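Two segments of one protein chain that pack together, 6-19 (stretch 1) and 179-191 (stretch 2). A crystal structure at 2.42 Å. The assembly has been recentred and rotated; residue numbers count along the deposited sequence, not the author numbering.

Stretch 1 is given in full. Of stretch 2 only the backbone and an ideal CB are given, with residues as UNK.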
# COMPACT_ATOMS: atom_id res chain seq x y z
N GLU A 6 -34.41 -11.57 12.47
CA GLU A 6 -33.22 -12.40 12.26
C GLU A 6 -32.68 -12.87 13.61
O GLU A 6 -31.89 -12.17 14.25
CB GLU A 6 -32.12 -11.64 11.49
CG GLU A 6 -32.56 -10.71 10.33
CD GLU A 6 -33.88 -11.09 9.66
OE1 GLU A 6 -33.99 -12.22 9.14
OE2 GLU A 6 -34.81 -10.24 9.65
N GLU A 7 -33.12 -14.05 14.06
CA GLU A 7 -32.82 -14.55 15.40
C GLU A 7 -31.32 -14.71 15.66
O GLU A 7 -30.57 -15.13 14.77
CB GLU A 7 -33.53 -15.89 15.63
CG GLU A 7 -34.02 -16.11 17.04
CD GLU A 7 -35.19 -15.18 17.40
OE1 GLU A 7 -36.22 -15.22 16.70
OE2 GLU A 7 -35.06 -14.42 18.37
N LEU A 8 -30.89 -14.38 16.87
CA LEU A 8 -29.50 -14.49 17.26
C LEU A 8 -29.05 -15.95 17.39
O LEU A 8 -29.55 -16.70 18.23
CB LEU A 8 -29.25 -13.75 18.57
CG LEU A 8 -27.86 -13.93 19.18
CD1 LEU A 8 -26.75 -13.55 18.19
CD2 LEU A 8 -27.71 -13.12 20.45
N GLN A 9 -28.12 -16.34 16.52
CA GLN A 9 -27.44 -17.64 16.58
C GLN A 9 -25.95 -17.39 16.62
O GLN A 9 -25.45 -16.48 15.94
CB GLN A 9 -27.76 -18.53 15.36
CG GLN A 9 -29.21 -18.67 15.01
CD GLN A 9 -29.97 -19.47 16.04
OE1 GLN A 9 -29.46 -20.46 16.57
NE2 GLN A 9 -31.19 -19.04 16.35
N TYR A 10 -25.23 -18.20 17.39
CA TYR A 10 -23.77 -18.12 17.39
C TYR A 10 -23.17 -19.47 17.71
O TYR A 10 -23.75 -20.24 18.46
CB TYR A 10 -23.28 -17.10 18.41
CG TYR A 10 -24.03 -17.24 19.70
CD1 TYR A 10 -23.66 -18.18 20.65
CD2 TYR A 10 -25.13 -16.44 19.97
CE1 TYR A 10 -24.36 -18.33 21.82
CE2 TYR A 10 -25.84 -16.57 21.15
CZ TYR A 10 -25.45 -17.51 22.07
OH TYR A 10 -26.16 -17.63 23.24
N GLU A 11 -22.01 -19.75 17.15
CA GLU A 11 -21.21 -20.85 17.63
C GLU A 11 -19.90 -20.26 18.07
O GLU A 11 -19.16 -19.69 17.26
CB GLU A 11 -21.05 -21.92 16.56
CG GLU A 11 -22.29 -22.81 16.46
CD GLU A 11 -22.52 -23.35 15.06
OE1 GLU A 11 -21.55 -23.41 14.27
OE2 GLU A 11 -23.69 -23.72 14.76
N LEU A 12 -19.63 -20.35 19.37
CA LEU A 12 -18.48 -19.65 19.95
C LEU A 12 -17.13 -20.04 19.30
O LEU A 12 -16.32 -19.16 19.01
CB LEU A 12 -18.44 -19.87 21.46
CG LEU A 12 -19.70 -19.37 22.17
CD1 LEU A 12 -19.71 -19.81 23.63
CD2 LEU A 12 -19.82 -17.84 22.07
N PRO A 13 -16.89 -21.35 19.06
CA PRO A 13 -15.63 -21.65 18.36
C PRO A 13 -15.55 -21.01 16.98
O PRO A 13 -14.49 -20.55 16.58
CB PRO A 13 -15.66 -23.18 18.23
CG PRO A 13 -16.52 -23.63 19.36
CD PRO A 13 -17.58 -22.57 19.52
N GLY A 14 -16.67 -20.97 16.26
CA GLY A 14 -16.71 -20.32 14.96
C GLY A 14 -16.34 -18.85 15.06
O GLY A 14 -15.72 -18.29 14.15
N LEU A 15 -16.71 -18.22 16.17
CA LEU A 15 -16.36 -16.83 16.37
C LEU A 15 -14.85 -16.69 16.63
O LEU A 15 -14.23 -15.75 16.14
CB LEU A 15 -17.16 -16.21 17.52
CG LEU A 15 -18.69 -16.10 17.36
CD1 LEU A 15 -19.30 -15.48 18.59
CD2 LEU A 15 -19.09 -15.31 16.15
N GLU A 16 -14.26 -17.62 17.38
CA GLU A 16 -12.81 -17.63 17.55
C GLU A 16 -12.10 -17.78 16.21
O GLU A 16 -11.23 -16.97 15.89
CB GLU A 16 -12.35 -18.76 18.46
CG GLU A 16 -11.79 -18.30 19.79
CD GLU A 16 -10.81 -17.15 19.66
OE1 GLU A 16 -9.81 -17.29 18.93
OE2 GLU A 16 -11.05 -16.10 20.29
N ARG A 17 -12.47 -18.80 15.45
CA ARG A 17 -11.86 -19.04 14.14
C ARG A 17 -11.88 -17.75 13.33
O ARG A 17 -10.89 -17.41 12.69
CB ARG A 17 -12.58 -20.16 13.37
CG ARG A 17 -12.06 -21.58 13.67
CD ARG A 17 -13.17 -22.67 13.58
NE ARG A 17 -14.21 -22.37 12.60
CZ ARG A 17 -15.40 -22.99 12.54
NH1 ARG A 17 -15.71 -23.94 13.42
NH2 ARG A 17 -16.28 -22.65 11.61
N LYS A 18 -12.99 -17.02 13.37
CA LYS A 18 -13.10 -15.80 12.59
C LYS A 18 -12.25 -14.66 13.13
O LYS A 18 -11.68 -13.90 12.35
CB LYS A 18 -14.54 -15.33 12.52
CG LYS A 18 -14.74 -14.24 11.49
CD LYS A 18 -14.76 -14.85 10.09
CE LYS A 18 -13.99 -14.00 9.10
NZ LYS A 18 -12.67 -14.55 8.88
N ALA A 19 -12.20 -14.53 14.45
CA ALA A 19 -11.37 -13.49 15.04
C ALA A 19 -9.93 -13.82 14.69
O ALA A 19 -9.12 -12.94 14.39
CB ALA A 19 -11.57 -13.41 16.54
N UNK A 179 -15.32 -13.64 4.31
CA UNK A 179 -16.30 -14.63 4.68
C UNK A 179 -16.81 -14.40 6.09
O UNK A 179 -16.03 -14.20 7.00
CB UNK A 179 -15.71 -16.04 4.55
N UNK A 180 -18.13 -14.40 6.28
CA UNK A 180 -18.70 -14.31 7.63
C UNK A 180 -18.42 -15.54 8.47
O UNK A 180 -18.38 -16.63 7.92
CB UNK A 180 -20.21 -14.09 7.55
N UNK A 181 -18.27 -15.38 9.78
CA UNK A 181 -18.14 -16.51 10.70
C UNK A 181 -19.27 -17.52 10.53
O UNK A 181 -20.41 -17.16 10.24
CB UNK A 181 -18.11 -16.01 12.15
N UNK A 182 -18.93 -18.79 10.74
CA UNK A 182 -19.90 -19.87 10.63
C UNK A 182 -20.85 -19.91 11.82
O UNK A 182 -20.45 -19.66 12.96
CB UNK A 182 -19.18 -21.21 10.50
N UNK A 183 -22.12 -20.21 11.56
CA UNK A 183 -23.11 -20.33 12.61
C UNK A 183 -23.44 -19.04 13.35
O UNK A 183 -24.09 -19.06 14.40
CB UNK A 183 -22.63 -21.37 13.62
N UNK A 184 -23.00 -17.91 12.81
CA UNK A 184 -23.33 -16.64 13.43
C UNK A 184 -24.42 -15.95 12.62
O UNK A 184 -24.32 -15.80 11.40
CB UNK A 184 -22.09 -15.75 13.55
N UNK A 185 -25.50 -15.57 13.29
CA UNK A 185 -26.60 -14.91 12.62
C UNK A 185 -27.20 -13.87 13.54
O UNK A 185 -27.08 -13.94 14.76
CB UNK A 185 -27.66 -15.92 12.18
N UNK A 186 -27.86 -12.89 12.93
CA UNK A 186 -28.54 -11.86 13.69
C UNK A 186 -27.93 -10.53 13.35
O UNK A 186 -27.10 -10.43 12.46
CB UNK A 186 -28.46 -12.13 15.19
N UNK A 187 -28.35 -9.51 14.08
CA UNK A 187 -27.97 -8.14 13.78
C UNK A 187 -26.46 -7.97 13.85
O UNK A 187 -25.86 -7.42 12.94
CB UNK A 187 -28.66 -7.17 14.74
N UNK A 188 -25.87 -8.43 14.95
CA UNK A 188 -24.43 -8.28 15.15
C UNK A 188 -23.68 -8.99 14.05
O UNK A 188 -22.79 -8.42 13.43
CB UNK A 188 -24.01 -8.82 16.52
N UNK A 189 -24.07 -10.24 13.78
CA UNK A 189 -23.45 -11.02 12.70
C UNK A 189 -23.52 -10.27 11.39
O UNK A 189 -22.53 -10.20 10.68
CB UNK A 189 -24.13 -12.38 12.56
N UNK A 190 -24.67 -9.67 11.07
CA UNK A 190 -24.78 -8.95 9.81
C UNK A 190 -23.92 -7.68 9.80
O UNK A 190 -23.29 -7.37 8.80
CB UNK A 190 -26.24 -8.59 9.54
N UNK A 191 -23.90 -6.97 10.92
CA UNK A 191 -23.11 -5.75 11.03
C UNK A 191 -21.63 -6.07 10.86
O UNK A 191 -20.89 -5.38 10.15
CB UNK A 191 -23.36 -5.06 12.37

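Position 179 lies beside the end of Lys 18, its CA-to-CB bond sideways, the ideal CB 5.3 Å from Lys 18 CE. A polar or acidic group would suit the amine, though small residues would fit too. Asn 179, chi1 p, brings OD1 to 3.7 Å from Lys 18 NZ, near but not bonded.

The side chain at 180 points away and touches nothing of stretch 1; phi of -68° admits proline among many others, and Pro 180 is found.

Position 181 points toward the helix, its ideal CB 3.7 Å from Lys 18 CB and 3.9 Å from Gly 14 O. So close an approach favours something small. Ala 181 CB also lies 4.2 Å from Leu 15 CD2.

At 182 the bond again points toward stretch 1, the ideal CB 3.4 Å from Arg 17 NH2. An acid would answer that charge, and a polar chain could pass it. Glu 182 lays CG at the guanidinium edge, 3.4 Å from Arg 17 NH2, but its end leads away and forms no salt bridge.

Position 183 has phi of 66°, in a type II turn, which favours glycine; an ideal CB 2.4 Å from Glu 11 OE1, a clash, strengthens the case. Gly 183 O receives a CA-H...O contact from Tyr 10 CA at 3.2 Å.

At 184 the bond runs sideways, and the ideal CB lies 4.0 Å from Leu 15 CD2 and 4.2 Å from Gln 9 O. Leucine, methionine or an aromatic could use the apolar surface. In Trp 184, chi1 t, Leu 15 CD2 lies over one ring face, 3.4 Å from Trp 184 CD2, while Leu 8 CD1 and Gln 9 O lie at the ring edge.

Position 185 is governed by its backbone: in a single antiparallel bridge, its N donates to Gln 9 O at 2.8 Å and its O accepts from Gln 9 N at 3.2 Å. The sideways CB, 4.1 Å from Gln 9 CB, allows a small residue or a chain turned outward. It is Ala 185.

At 186, phi/psi of 119/-173° by itself calls for glycine, and an ideal CB would sit a tight 3.3 Å from Leu 8 CA. Gly 186 occupies the N-cap position, its CA 3.4 Å from Glu 6 O in a CA-H...O contact.

CB is sideways at 187 and toward stretch 1 at 188 and 189, without close contact; small or medium helix-compatible residues would suit. All are alanine. Position 190 points toward stretch 1, where Glu 6 invites a long polar or basic chain; Glu 190 is another acid, its OE1 3.3 Å from Glu 6 CG, a carbon. Position 191 is out of reach, so many residues would do; Thr 191 OG1 hydrogen-bonds to Ala 187 O at 3.1 Å.

Stretch 2, residues 179-191: NPAEGWAGAAAET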
# COMPACT_ATOMS: atom_id res chain seq x y z
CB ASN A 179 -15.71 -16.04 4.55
CG ASN A 179 -14.45 -16.23 5.42
OD1 ASN A 179 -13.52 -15.40 5.40
ND2 ASN A 179 -14.42 -17.32 6.19
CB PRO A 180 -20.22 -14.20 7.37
CG PRO A 180 -20.33 -13.72 5.96
CD PRO A 180 -19.16 -14.29 5.23
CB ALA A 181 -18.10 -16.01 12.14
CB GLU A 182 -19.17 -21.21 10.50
CG GLU A 182 -18.27 -21.33 9.26
CD GLU A 182 -19.03 -21.37 7.94
OE1 GLU A 182 -20.26 -21.64 7.94
OE2 GLU A 182 -18.40 -21.12 6.89
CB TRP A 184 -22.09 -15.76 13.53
CG TRP A 184 -22.26 -14.58 14.44
CD1 TRP A 184 -23.27 -14.37 15.34
CD2 TRP A 184 -21.40 -13.43 14.52
NE1 TRP A 184 -23.09 -13.16 15.99
CE2 TRP A 184 -21.95 -12.56 15.50
CE3 TRP A 184 -20.24 -13.04 13.86
CZ2 TRP A 184 -21.36 -11.34 15.84
CZ3 TRP A 184 -19.65 -11.83 14.20
CH2 TRP A 184 -20.22 -10.99 15.18
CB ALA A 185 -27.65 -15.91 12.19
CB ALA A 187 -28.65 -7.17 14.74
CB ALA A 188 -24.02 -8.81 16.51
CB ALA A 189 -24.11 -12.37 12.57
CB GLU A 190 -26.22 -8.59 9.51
CG GLU A 190 -27.10 -9.79 9.19
CD GLU A 190 -28.58 -9.52 9.43
OE1 GLU A 190 -29.32 -10.50 9.66
OE2 GLU A 190 -29.00 -8.34 9.40
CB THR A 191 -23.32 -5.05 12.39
OG1 THR A 191 -24.68 -4.62 12.50
CG2 THR A 191 -22.41 -3.84 12.52
O HOH W 1 -15.69 -19.11 11.55
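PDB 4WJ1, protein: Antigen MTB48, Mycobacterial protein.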